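Local structure of RimK domain protein ATP-grasp (Sphaerobacter thermophilus, 5I47) at residues Arg13-Glu18 with Leu56-Ala61; Ala86-Leu89 with Met93-Leu96; Val106-Val111 with Ala123-Pro128; Val181-Ala186 with Ala221-Ile226; Ala252-Phe257 with Val265-Met270. The protein probably binds ATP and, as a RimK-like ATP-grasp enzyme, may act as a carboxylate-amine ligase, possibly in glutamate ligation or lysine biosynthesis. All coordinates share one frame; numbering follows the deposited sequence.

Interaction 1: Arg13-Glu18 with Leu56-Ala61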
# COMPACT_ATOMS: atom_id res chain seq x y z
N ARG B 13 -20.44 -4.45 -12.86
CA ARG B 13 -21.71 -4.47 -13.58
C ARG B 13 -21.99 -3.08 -14.12
O ARG B 13 -21.61 -2.08 -13.52
CB ARG B 13 -22.86 -4.95 -12.68
CG ARG B 13 -23.06 -4.13 -11.42
CD ARG B 13 -24.15 -4.73 -10.55
NE ARG B 13 -24.96 -3.70 -9.93
CZ ARG B 13 -25.97 -3.09 -10.53
NH1 ARG B 13 -26.31 -3.40 -11.77
NH2 ARG B 13 -26.65 -2.15 -9.88
N LEU B 14 -22.67 -3.04 -15.27
CA LEU B 14 -22.98 -1.78 -15.93
C LEU B 14 -24.12 -1.08 -15.21
O LEU B 14 -25.21 -1.64 -15.07
CB LEU B 14 -23.34 -2.03 -17.40
CG LEU B 14 -22.27 -2.71 -18.26
CD1 LEU B 14 -22.77 -2.88 -19.68
CD2 LEU B 14 -20.97 -1.91 -18.24
N ARG B 15 -23.87 0.15 -14.76
CA ARG B 15 -24.89 1.02 -14.22
C ARG B 15 -25.11 2.19 -15.18
O ARG B 15 -24.66 2.15 -16.34
CB ARG B 15 -24.49 1.48 -12.81
CG ARG B 15 -24.42 0.37 -11.78
CD ARG B 15 -23.74 0.87 -10.52
NE ARG B 15 -22.50 1.58 -10.82
CZ ARG B 15 -22.32 2.89 -10.69
NH1 ARG B 15 -23.31 3.66 -10.24
NH2 ARG B 15 -21.15 3.44 -11.00
N VAL B 16 -25.78 3.24 -14.70
CA VAL B 16 -26.13 4.37 -15.55
C VAL B 16 -24.88 5.04 -16.11
O VAL B 16 -24.80 5.34 -17.31
CB VAL B 16 -27.01 5.37 -14.78
CG1 VAL B 16 -27.06 6.71 -15.50
CG2 VAL B 16 -28.42 4.82 -14.62
N GLU B 17 -23.89 5.29 -15.25
CA GLU B 17 -22.66 5.92 -15.71
C GLU B 17 -21.95 5.06 -16.75
O GLU B 17 -21.38 5.58 -17.72
CB GLU B 17 -21.73 6.21 -14.53
CG GLU B 17 -22.21 7.33 -13.61
CD GLU B 17 -23.12 6.83 -12.51
OE1 GLU B 17 -23.50 5.64 -12.54
OE2 GLU B 17 -23.45 7.63 -11.60
N GLU B 18 -21.99 3.74 -16.59
CA GLU B 18 -21.28 2.85 -17.51
C GLU B 18 -21.91 2.86 -18.89
O GLU B 18 -21.20 2.81 -19.90
CB GLU B 18 -21.24 1.43 -16.94
CG GLU B 18 -20.10 1.19 -15.95
CD GLU B 18 -20.27 1.97 -14.66
OE1 GLU B 18 -21.31 1.79 -13.99
OE2 GLU B 18 -19.37 2.76 -14.31
N LEU B 56 -10.53 1.86 -18.33
CA LEU B 56 -11.07 2.91 -17.48
C LEU B 56 -11.61 2.27 -16.21
O LEU B 56 -12.60 1.54 -16.26
CB LEU B 56 -12.15 3.71 -18.21
CG LEU B 56 -12.91 4.78 -17.43
CD1 LEU B 56 -11.96 5.84 -16.89
CD2 LEU B 56 -13.96 5.42 -18.33
N ASP B 57 -10.95 2.53 -15.09
CA ASP B 57 -11.37 1.93 -13.82
C ASP B 57 -12.62 2.64 -13.32
O ASP B 57 -12.57 3.82 -12.96
CB ASP B 57 -10.24 2.01 -12.80
CG ASP B 57 -10.46 1.10 -11.61
OD1 ASP B 57 -11.63 0.87 -11.23
OD2 ASP B 57 -9.47 0.60 -11.05
N ARG B 58 -13.73 1.91 -13.29
CA ARG B 58 -15.01 2.43 -12.84
C ARG B 58 -15.35 1.99 -11.42
O ARG B 58 -16.51 2.08 -11.00
CB ARG B 58 -16.12 1.99 -13.80
CG ARG B 58 -15.93 2.47 -15.23
CD ARG B 58 -16.18 3.96 -15.34
NE ARG B 58 -17.42 4.32 -14.67
CZ ARG B 58 -17.51 5.21 -13.68
NH1 ARG B 58 -16.43 5.85 -13.27
NH2 ARG B 58 -18.68 5.46 -13.12
N GLY B 59 -14.35 1.52 -10.67
CA GLY B 59 -14.56 1.04 -9.32
C GLY B 59 -14.04 2.01 -8.27
O GLY B 59 -13.34 2.98 -8.56
N GLU B 60 -14.41 1.71 -7.02
CA GLU B 60 -13.91 2.45 -5.88
C GLU B 60 -12.39 2.32 -5.80
O GLU B 60 -11.83 1.25 -6.05
CB GLU B 60 -14.56 1.93 -4.59
CG GLU B 60 -14.20 2.67 -3.32
CD GLU B 60 -14.43 1.83 -2.06
OE1 GLU B 60 -14.70 0.61 -2.19
OE2 GLU B 60 -14.32 2.38 -0.94
N ALA B 61 -11.72 3.42 -5.47
CA ALA B 61 -10.26 3.42 -5.43
C ALA B 61 -9.77 2.64 -4.22
O ALA B 61 -10.07 3.00 -3.08
CB ALA B 61 -9.74 4.86 -5.39
O HOH W 1 -19.69 1.08 -11.00
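E18 and R58 carry this contact through a buried salt bridge. Their side chains come from opposite directions, and the carboxylate and guanidinium planes lie 19° apart. E18 OE2 takes both bonds. R58 NE gives the shorter one, at 2.5 Å, and meets the oxygen almost along its C-O bond. R58 NH2 adds a weak one at 3.0 Å. R58 bends at chi2 and chi3 (-73° and -47°), which curls its head back around OE2. The other oxygen of the same carboxylate stays on its own segment: R15 N donates to E18 OE1 at 3.1 Å, on the anti lone pair. A lysine at E18 would probably lose both the R58 bridge and this backbone bond, and set a third positive charge beside R15 and R58.

Further charges surround the pair. R15 NH1 is bridged to E17 OE1 at 3.0 Å, and R15 NH2 lies 3.8 Å from R58 NH2, with both carboxylates close by. One water accepts from R15 NH2 and donates weakly to E18 OE1 and R58 O. R58 NH1 donates to L254 O and R58 NH2 to V255 O.

Beyond the charges, E17 CB touches R58 NH2 at 3.4 Å, a van der Waals contact.

R15 is the N-cap of helix 16-27, three residues before E18. The network sits where this helix starts beside the end of strand 54-57 in the Rossmann-like preATP-grasp domain.

Interaction 2: Ala86-Leu89 with Met93-Leu96; sequences ARLL and MALL
L88 meets A94 and L95 where helix 83-90 gives way to helix 92-101. Its CA and the CA of L95 are 4.8 Å apart, the nearest CA pair of the two segments. The side chain of L88 carries most of the first segment's share. Its CG lies beside the backbone N and anti to the carbonyl carbon (chi1 -71°), and this brings one branch over to the second helix. That branch is CD2. It rests against the backbone of A94, 3.7 Å from A94 C and just as near to A94 O. The methyl of A94 points back at it, with CB 3.8 Å from L88 CD2. The root of the L88 side chain is looser, with CB 4.4 Å from L95 CD1.

The two helices follow each other through a tight turn. D91 stands at the N-cap of the second one, where its OD1 accepts from A94 N. The arrangement is two consecutive helices joined by a short link, with apolar packing between them.

The backbone carbonyl of L88 comes next. L88 O is 3.3 Å from L95 CB, and the rest of the leucine stays near, with CD2 at 3.8 Å from the same oxygen. CB, CG and CD2 of L95 thus lie along L88 O. L230 of helix 216-230 touches both L88 and L95.

L89 turns its side chain away from the second helix. It packs on A61, N81 and V251, and V251 also touches L95. On the far side of the second helix, selenomethionine M93 and L96 reach V67 and P44 of the second subunit.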
# COMPACT_ATOMS: atom_id res chain seq x y z
N ALA B 86 -4.13 6.64 -9.15
CA ALA B 86 -4.91 5.64 -8.43
C ALA B 86 -4.30 5.35 -7.07
O ALA B 86 -5.02 5.06 -6.11
CB ALA B 86 -5.02 4.36 -9.25
N ARG B 87 -2.97 5.41 -6.95
CA ARG B 87 -2.34 5.22 -5.65
C ARG B 87 -2.68 6.36 -4.70
O ARG B 87 -2.90 6.13 -3.50
CB ARG B 87 -0.82 5.09 -5.80
CG ARG B 87 -0.32 3.65 -5.75
CD ARG B 87 1.19 3.54 -5.94
NE ARG B 87 1.56 3.24 -7.32
CZ ARG B 87 2.14 4.11 -8.14
NH1 ARG B 87 2.43 5.33 -7.72
NH2 ARG B 87 2.43 3.75 -9.38
N LEU B 88 -2.74 7.60 -5.20
CA LEU B 88 -3.10 8.72 -4.34
C LEU B 88 -4.56 8.65 -3.89
O LEU B 88 -4.89 9.10 -2.79
CB LEU B 88 -2.83 10.05 -5.05
CG LEU B 88 -1.37 10.47 -5.26
CD1 LEU B 88 -1.31 11.89 -5.76
CD2 LEU B 88 -0.57 10.32 -3.99
N LEU B 89 -5.44 8.10 -4.72
CA LEU B 89 -6.82 7.92 -4.30
C LEU B 89 -6.95 6.78 -3.30
O LEU B 89 -7.83 6.82 -2.43
CB LEU B 89 -7.71 7.66 -5.52
CG LEU B 89 -7.60 8.60 -6.71
CD1 LEU B 89 -8.51 8.14 -7.84
CD2 LEU B 89 -7.93 10.01 -6.31
N MSE B 93 -2.42 8.38 3.16
CA MSE B 93 -1.14 8.90 3.63
C MSE B 93 -0.36 9.57 2.50
O MSE B 93 0.17 10.67 2.67
CB MSE B 93 -0.31 7.78 4.25
CG MSE B 93 1.06 8.22 4.73
SE MSE B 93 0.94 9.43 6.26
CE MSE B 93 1.62 11.09 5.46
N ALA B 94 -0.29 8.89 1.35
CA ALA B 94 0.43 9.47 0.22
C ALA B 94 -0.28 10.71 -0.31
O ALA B 94 0.37 11.70 -0.67
CB ALA B 94 0.59 8.43 -0.89
N LEU B 95 -1.62 10.68 -0.35
CA LEU B 95 -2.38 11.87 -0.75
C LEU B 95 -2.15 13.01 0.23
O LEU B 95 -1.98 14.16 -0.18
CB LEU B 95 -3.86 11.53 -0.84
CG LEU B 95 -4.80 12.69 -1.17
CD1 LEU B 95 -4.49 13.27 -2.54
CD2 LEU B 95 -6.25 12.23 -1.09
N LEU B 96 -2.14 12.71 1.53
CA LEU B 96 -1.94 13.74 2.54
C LEU B 96 -0.58 14.41 2.37
O LEU B 96 -0.48 15.64 2.40
CB LEU B 96 -2.08 13.13 3.93
CG LEU B 96 -1.75 14.06 5.11
CD1 LEU B 96 -2.65 15.29 5.07
CD2 LEU B 96 -1.88 13.31 6.43

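Interaction 3: Val106-Val111 with Ala123-Pro128; sequences VPETRV and AEIGYP
E108 and I125 bring the two backbones closest, with their CA atoms 7.4 Å apart where the last turn of helix 115-125 passes strand 109-112. The two elements open a split beta-alpha-beta unit of the ATP-grasp domain: the chain returns as strand 129-133, and strand 167-171 lies between, antiparallel to both. The helix end breaks at G126, which has positive phi.

R110 is the hub of the side chains. It bends at chi2 (-59°), and its guanidinium stands nearly upright on the E124 carboxylate, the planes 85° apart. R110 NH2 donates to E124 OE2 at 3.1 Å, coming from above the carboxylate plane. R110 NE makes a weak bond to E124 OE1, also 3.1 Å. E124 reaches this spot with its chain extended.

I125 supplies the apolar part. Its CD1 lies 4.0 Å from R110 CG, alongside the aliphatic part of R110, and 3.9 Å from E108 O. Strand 167-171 adds Q171 beside I125. V111 pairs with a strand of the second subunit, so the sheet continues across the interface.

Two acidic residues thus share one arginine, which probably offsets the repulsion between the two carboxylates, with E108 OE2 5.5 Å from E124 OE2. Within 106-111, R110 holds E108 end-on with NH1 and NH2, and E108 OE2 lies in the guanidinium plane: NH1 is 2.8 Å and NH2 2.7 Å from E108 OE2.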
# COMPACT_ATOMS: atom_id res chain seq x y z
N VAL B 106 -5.41 21.16 4.17
CA VAL B 106 -6.01 19.90 4.62
C VAL B 106 -6.25 19.99 6.12
O VAL B 106 -5.63 20.82 6.81
CB VAL B 106 -5.11 18.69 4.30
CG1 VAL B 106 -5.05 18.46 2.80
CG2 VAL B 106 -3.72 18.89 4.86
N PRO B 107 -7.15 19.18 6.66
CA PRO B 107 -7.41 19.23 8.10
C PRO B 107 -6.19 18.80 8.90
O PRO B 107 -5.33 18.06 8.43
CB PRO B 107 -8.57 18.25 8.30
CG PRO B 107 -9.19 18.12 6.97
CD PRO B 107 -8.08 18.25 5.98
N GLU B 108 -6.13 19.29 10.13
CA GLU B 108 -5.07 18.89 11.05
C GLU B 108 -5.10 17.38 11.22
O GLU B 108 -6.15 16.80 11.50
CB GLU B 108 -5.25 19.60 12.39
CG GLU B 108 -4.04 19.50 13.30
CD GLU B 108 -2.85 20.29 12.79
OE1 GLU B 108 -3.05 21.22 11.98
OE2 GLU B 108 -1.71 19.97 13.18
N THR B 109 -3.95 16.74 11.03
CA THR B 109 -3.89 15.29 10.99
C THR B 109 -2.68 14.80 11.77
O THR B 109 -1.64 15.46 11.81
CB THR B 109 -3.82 14.78 9.54
OG1 THR B 109 -4.93 15.30 8.80
CG2 THR B 109 -3.86 13.26 9.48
N ARG B 110 -2.84 13.64 12.41
CA ARG B 110 -1.74 12.92 13.03
C ARG B 110 -1.72 11.48 12.54
O ARG B 110 -2.78 10.86 12.39
CB ARG B 110 -1.85 12.94 14.56
CG ARG B 110 -1.69 14.31 15.19
CD ARG B 110 -0.34 14.92 14.85
NE ARG B 110 -0.24 16.29 15.33
CZ ARG B 110 -0.77 17.34 14.71
NH1 ARG B 110 -1.44 17.18 13.58
NH2 ARG B 110 -0.62 18.56 15.22
N VAL B 111 -0.53 10.96 12.29
CA VAL B 111 -0.34 9.57 11.90
C VAL B 111 0.00 8.80 13.17
O VAL B 111 1.06 9.01 13.77
CB VAL B 111 0.76 9.42 10.84
CG1 VAL B 111 0.68 8.05 10.19
CG2 VAL B 111 0.64 10.53 9.80
N ALA B 123 -6.01 14.04 22.25
CA ALA B 123 -5.82 15.07 23.26
C ALA B 123 -5.29 16.36 22.64
O ALA B 123 -5.72 17.45 23.01
CB ALA B 123 -4.88 14.57 24.35
N GLU B 124 -4.36 16.24 21.69
CA GLU B 124 -3.75 17.43 21.09
C GLU B 124 -4.72 18.12 20.14
O GLU B 124 -4.87 19.35 20.18
CB GLU B 124 -2.47 17.04 20.37
CG GLU B 124 -1.87 18.18 19.57
CD GLU B 124 -0.76 17.73 18.66
OE1 GLU B 124 -0.67 16.51 18.40
OE2 GLU B 124 0.03 18.59 18.20
N ILE B 125 -5.37 17.36 19.26
CA ILE B 125 -6.29 17.95 18.29
C ILE B 125 -7.57 18.41 18.98
O ILE B 125 -8.10 19.49 18.68
CB ILE B 125 -6.57 16.96 17.15
CG1 ILE B 125 -5.29 16.67 16.36
CG2 ILE B 125 -7.67 17.49 16.24
CD1 ILE B 125 -5.49 15.69 15.23
N GLY B 126 -8.08 17.60 19.91
CA GLY B 126 -9.33 17.91 20.57
C GLY B 126 -10.52 17.41 19.78
O GLY B 126 -10.48 17.41 18.54
N TYR B 127 -11.57 16.98 20.47
CA TYR B 127 -12.78 16.48 19.81
C TYR B 127 -13.52 17.56 19.03
O TYR B 127 -13.48 18.73 19.42
CB TYR B 127 -13.71 15.86 20.85
CG TYR B 127 -13.15 14.65 21.53
CD1 TYR B 127 -13.19 13.40 20.93
CD2 TYR B 127 -12.57 14.74 22.79
CE1 TYR B 127 -12.67 12.28 21.55
CE2 TYR B 127 -12.05 13.63 23.43
CZ TYR B 127 -12.11 12.40 22.80
OH TYR B 127 -11.59 11.29 23.43
N PRO B 128 -14.19 17.18 17.93
CA PRO B 128 -14.25 15.82 17.39
C PRO B 128 -13.12 15.54 16.40
O PRO B 128 -12.45 16.47 15.94
CB PRO B 128 -15.60 15.79 16.69
CG PRO B 128 -15.75 17.18 16.16
CD PRO B 128 -15.07 18.10 17.17

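Interaction 4: Val181-Ala186 with Ala221-Ile226; sequences VRLVVA and ALAERI
L183 packs on A223, and the tight part of this contact is centred on a single methyl. L183 CD1 lies 3.8 Å from A223 CB and 4.0 Å from A223 CA. The small alanine lets the leucine come right up to the helix backbone. L183 has its CG beside the backbone N (chi1 -52°), and this sends CD1 out toward the helix. Two larger side chains border the same methyl at longer range. L222 CD2 is 4.3 Å away from L183 CD1, and I226 CD1 is 4.4 Å from it. The helix therefore offers a shallow seat with A223 at its floor and L222 and I226 at its rim. All four residues are buried.

The motif is a helix laid on an antiparallel sheet. Strand 180-187 is the middle strand of the five-stranded sheet in the ATP-grasp domain, and helix 216-230 crosses one face of it. The two segment axes pass 9.6 Å apart, with a crossing angle of -47°. L219 of the same helix also touches L183, and L190 of the adjoining strand touches A223.

The packing is looser toward the end of the strand. V185 also faces the helix, but its CG2 stays 5.1 Å from A223 CB. It packs instead on I227 and Y235. V184 points the other way, into the opposite face of the sheet, and touches L254. R182 is also turned to that side, where it forms a salt bridge with E194 and makes a cation-pi contact with Y209. On the outer side of the helix, A221, E224 and R225 are exposed to solvent.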
# COMPACT_ATOMS: atom_id res chain seq x y z
N VAL B 181 -18.93 20.30 -0.30
CA VAL B 181 -18.68 20.51 -1.72
C VAL B 181 -17.93 19.33 -2.31
O VAL B 181 -17.12 18.68 -1.63
CB VAL B 181 -17.92 21.84 -1.93
CG1 VAL B 181 -17.47 22.00 -3.37
CG2 VAL B 181 -18.79 23.01 -1.51
N ARG B 182 -18.21 19.03 -3.57
CA ARG B 182 -17.58 17.95 -4.31
C ARG B 182 -17.13 18.49 -5.66
O ARG B 182 -17.97 18.83 -6.50
CB ARG B 182 -18.54 16.77 -4.48
CG ARG B 182 -18.03 15.66 -5.36
CD ARG B 182 -19.19 15.01 -6.10
NE ARG B 182 -18.88 13.65 -6.52
CZ ARG B 182 -19.57 12.97 -7.42
NH1 ARG B 182 -20.61 13.54 -8.01
NH2 ARG B 182 -19.22 11.74 -7.74
N LEU B 183 -15.82 18.59 -5.87
CA LEU B 183 -15.25 19.10 -7.12
C LEU B 183 -15.06 17.93 -8.08
O LEU B 183 -14.24 17.04 -7.83
CB LEU B 183 -13.92 19.80 -6.87
CG LEU B 183 -13.84 20.89 -5.80
CD1 LEU B 183 -12.40 21.36 -5.65
CD2 LEU B 183 -14.75 22.05 -6.15
N VAL B 184 -15.81 17.94 -9.19
CA VAL B 184 -15.77 16.85 -10.16
C VAL B 184 -14.77 17.19 -11.25
O VAL B 184 -14.95 18.15 -12.00
CB VAL B 184 -17.16 16.59 -10.76
CG1 VAL B 184 -17.08 15.57 -11.88
CG2 VAL B 184 -18.13 16.14 -9.68
N VAL B 185 -13.71 16.39 -11.34
CA VAL B 185 -12.70 16.52 -12.39
C VAL B 185 -12.91 15.37 -13.36
O VAL B 185 -12.71 14.20 -13.01
CB VAL B 185 -11.28 16.53 -11.81
CG1 VAL B 185 -10.26 16.69 -12.93
CG2 VAL B 185 -11.14 17.63 -10.77
N ALA B 186 -13.32 15.70 -14.58
CA ALA B 186 -13.61 14.71 -15.61
C ALA B 186 -12.51 14.75 -16.67
O ALA B 186 -12.72 15.14 -17.82
CB ALA B 186 -14.99 14.95 -16.22
N ALA B 221 -10.78 27.92 -8.66
CA ALA B 221 -9.35 28.14 -8.51
C ALA B 221 -8.69 27.00 -7.75
O ALA B 221 -7.58 26.57 -8.09
CB ALA B 221 -9.10 29.48 -7.82
N LEU B 222 -9.36 26.50 -6.71
CA LEU B 222 -8.83 25.38 -5.95
C LEU B 222 -8.74 24.13 -6.82
O LEU B 222 -7.72 23.43 -6.81
CB LEU B 222 -9.69 25.12 -4.72
CG LEU B 222 -9.29 23.99 -3.77
CD1 LEU B 222 -7.93 24.25 -3.17
CD2 LEU B 222 -10.35 23.80 -2.69
N ALA B 223 -9.80 23.83 -7.58
CA ALA B 223 -9.78 22.66 -8.44
C ALA B 223 -8.69 22.76 -9.51
O ALA B 223 -8.11 21.74 -9.90
CB ALA B 223 -11.14 22.46 -9.11
N GLU B 224 -8.40 23.98 -9.98
CA GLU B 224 -7.38 24.14 -11.00
C GLU B 224 -5.98 23.92 -10.44
O GLU B 224 -5.11 23.39 -11.15
CB GLU B 224 -7.51 25.52 -11.65
CG GLU B 224 -8.73 25.64 -12.54
CD GLU B 224 -8.93 27.03 -13.11
OE1 GLU B 224 -8.19 27.96 -12.71
OE2 GLU B 224 -9.83 27.19 -13.97
N ARG B 225 -5.75 24.31 -9.19
CA ARG B 225 -4.47 23.98 -8.56
C ARG B 225 -4.35 22.48 -8.32
O ARG B 225 -3.27 21.91 -8.50
CB ARG B 225 -4.33 24.73 -7.24
CG ARG B 225 -4.22 26.23 -7.37
CD ARG B 225 -3.80 26.82 -6.04
NE ARG B 225 -2.53 26.26 -5.59
CZ ARG B 225 -2.15 26.19 -4.32
NH1 ARG B 225 -2.95 26.64 -3.36
NH2 ARG B 225 -0.97 25.67 -4.01
N ILE B 226 -5.45 21.84 -7.92
CA ILE B 226 -5.42 20.40 -7.68
C ILE B 226 -5.08 19.65 -8.96
O ILE B 226 -4.24 18.74 -8.95
CB ILE B 226 -6.76 19.94 -7.08
CG1 ILE B 226 -6.90 20.47 -5.65
CG2 ILE B 226 -6.86 18.42 -7.11
CD1 ILE B 226 -8.24 20.17 -5.02

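Interaction 5: Ala252-Phe257 with Val265-Met270; sequences ANLVDF and VDVAGM
F257 and V267 make the main apolar contact. Their side chains slide past each other in opposite directions. V267 CG1 lies 3.6 Å from F257 CG and equally close to F257 CB, so the methyl sits at the root of the ring, approaching obliquely. F257 CG is held between the backbone N and the carbonyl carbon (chi1 56°), which turns the ring toward the helix. Further round the ring, F257 CE1 is 4.0 Å from A268 CB. L254 adds a lighter touch, with CD2 4.1 Å from V267 CG1. Cutting F257 back to alanine is likely to open a gap beside V267 CG1 and A268 CB.

The hydrogen bonds shape each segment separately. D266 is the N-cap of helix 267-275. Its OD1 accepts from G269 N at 3.0 Å, met from above the carboxylate plane. L254 is the centre of an inverse gamma turn, closed by a weak bond from V255 N to N253 O, and this turns the chain out of the strand.

The contact joins the exit of strand 246-253 to the start of helix 267-275, with helix 258-262 between them in sequence. E17 and L21 of helix 16-27 touch F257, and L20 touches A268. L260 and S261 lie against V267, as does A186 of strand 180-187.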
# COMPACT_ATOMS: atom_id res chain seq x y z
N ALA B 252 -11.50 10.85 -4.38
CA ALA B 252 -11.96 9.51 -4.73
C ALA B 252 -12.12 9.41 -6.24
O ALA B 252 -12.10 10.41 -6.96
CB ALA B 252 -13.29 9.18 -4.04
N ASN B 253 -12.29 8.18 -6.72
CA ASN B 253 -12.52 7.95 -8.14
C ASN B 253 -13.90 8.48 -8.53
O ASN B 253 -14.86 8.42 -7.75
CB ASN B 253 -12.41 6.46 -8.47
CG ASN B 253 -12.32 6.21 -9.96
OD1 ASN B 253 -11.91 7.08 -10.73
ND2 ASN B 253 -12.69 5.01 -10.38
N LEU B 254 -14.00 9.00 -9.75
CA LEU B 254 -15.27 9.53 -10.26
C LEU B 254 -16.17 8.36 -10.62
O LEU B 254 -16.26 7.93 -11.77
CB LEU B 254 -15.04 10.46 -11.44
CG LEU B 254 -16.30 11.18 -11.93
CD1 LEU B 254 -16.87 12.05 -10.83
CD2 LEU B 254 -16.01 12.00 -13.18
N VAL B 255 -16.86 7.84 -9.61
CA VAL B 255 -17.77 6.71 -9.80
C VAL B 255 -19.18 7.19 -10.11
O VAL B 255 -19.83 6.67 -11.02
CB VAL B 255 -17.74 5.80 -8.55
CG1 VAL B 255 -18.78 4.71 -8.68
CG2 VAL B 255 -16.36 5.20 -8.35
N ASP B 256 -19.66 8.18 -9.37
CA ASP B 256 -21.00 8.73 -9.55
C ASP B 256 -20.90 10.08 -10.25
O ASP B 256 -20.52 11.07 -9.62
CB ASP B 256 -21.73 8.87 -8.21
CG ASP B 256 -21.48 7.71 -7.28
OD1 ASP B 256 -21.55 6.55 -7.74
OD2 ASP B 256 -21.20 7.96 -6.09
N PHE B 257 -21.23 10.12 -11.54
CA PHE B 257 -21.48 11.38 -12.22
C PHE B 257 -22.88 11.40 -12.81
O PHE B 257 -23.14 12.04 -13.84
CB PHE B 257 -20.42 11.66 -13.29
CG PHE B 257 -20.26 10.58 -14.32
CD1 PHE B 257 -20.98 10.61 -15.50
CD2 PHE B 257 -19.35 9.55 -14.13
CE1 PHE B 257 -20.82 9.63 -16.46
CE2 PHE B 257 -19.18 8.57 -15.09
CZ PHE B 257 -19.91 8.61 -16.25
N VAL B 265 -24.36 18.52 -18.37
CA VAL B 265 -22.91 18.46 -18.43
C VAL B 265 -22.50 17.11 -19.00
O VAL B 265 -22.80 16.06 -18.42
CB VAL B 265 -22.29 18.68 -17.04
CG1 VAL B 265 -20.77 18.68 -17.13
CG2 VAL B 265 -22.79 19.99 -16.44
N ASP B 266 -21.84 17.13 -20.16
CA ASP B 266 -21.47 15.91 -20.87
C ASP B 266 -20.24 15.28 -20.20
O ASP B 266 -19.14 15.23 -20.74
CB ASP B 266 -21.21 16.21 -22.34
CG ASP B 266 -20.96 14.97 -23.17
OD1 ASP B 266 -21.32 13.86 -22.71
OD2 ASP B 266 -20.40 15.10 -24.28
N VAL B 267 -20.46 14.78 -18.98
CA VAL B 267 -19.36 14.21 -18.20
C VAL B 267 -18.79 12.99 -18.90
O VAL B 267 -17.56 12.84 -19.00
CB VAL B 267 -19.82 13.87 -16.77
CG1 VAL B 267 -18.65 13.34 -15.96
CG2 VAL B 267 -20.44 15.08 -16.09
N ALA B 268 -19.66 12.11 -19.41
CA ALA B 268 -19.19 10.91 -20.09
C ALA B 268 -18.40 11.26 -21.35
O ALA B 268 -17.42 10.58 -21.68
CB ALA B 268 -20.37 10.01 -20.43
N GLY B 269 -18.80 12.32 -22.05
CA GLY B 269 -18.07 12.72 -23.24
C GLY B 269 -16.67 13.20 -22.92
O GLY B 269 -15.70 12.84 -23.60
N MSE B 270 -16.53 14.01 -21.87
CA MSE B 270 -15.22 14.50 -21.44
C MSE B 270 -14.30 13.36 -21.03
O MSE B 270 -13.11 13.37 -21.34
CB MSE B 270 -15.39 15.47 -20.27
CG MSE B 270 -16.28 16.65 -20.59
SE MSE B 270 -16.64 17.73 -19.01
CE MSE B 270 -14.80 18.27 -18.59

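The five contacts follow one another along the chain; none nests in or crosses another. Interaction 1 closes the longest loop, 37 residues within the preATP-grasp domain. Interaction 2 closes a short turn between two helices, and A61 packs on L89 to join the first two. Interaction 3 closes the helix 115-125 connection; L96 and M93 pack on T109 and V111, and both contacts reach the second subunit. Interaction 4 closes a 34-residue loop over the five-stranded sheet. Interaction 5 closes a short one at its edge. There the chain returns: 252-257 bonds to R58 and probably to R182, tying interactions 1 and 4 together. Interaction 3 lies across the chain's centre from interactions 1 and 5.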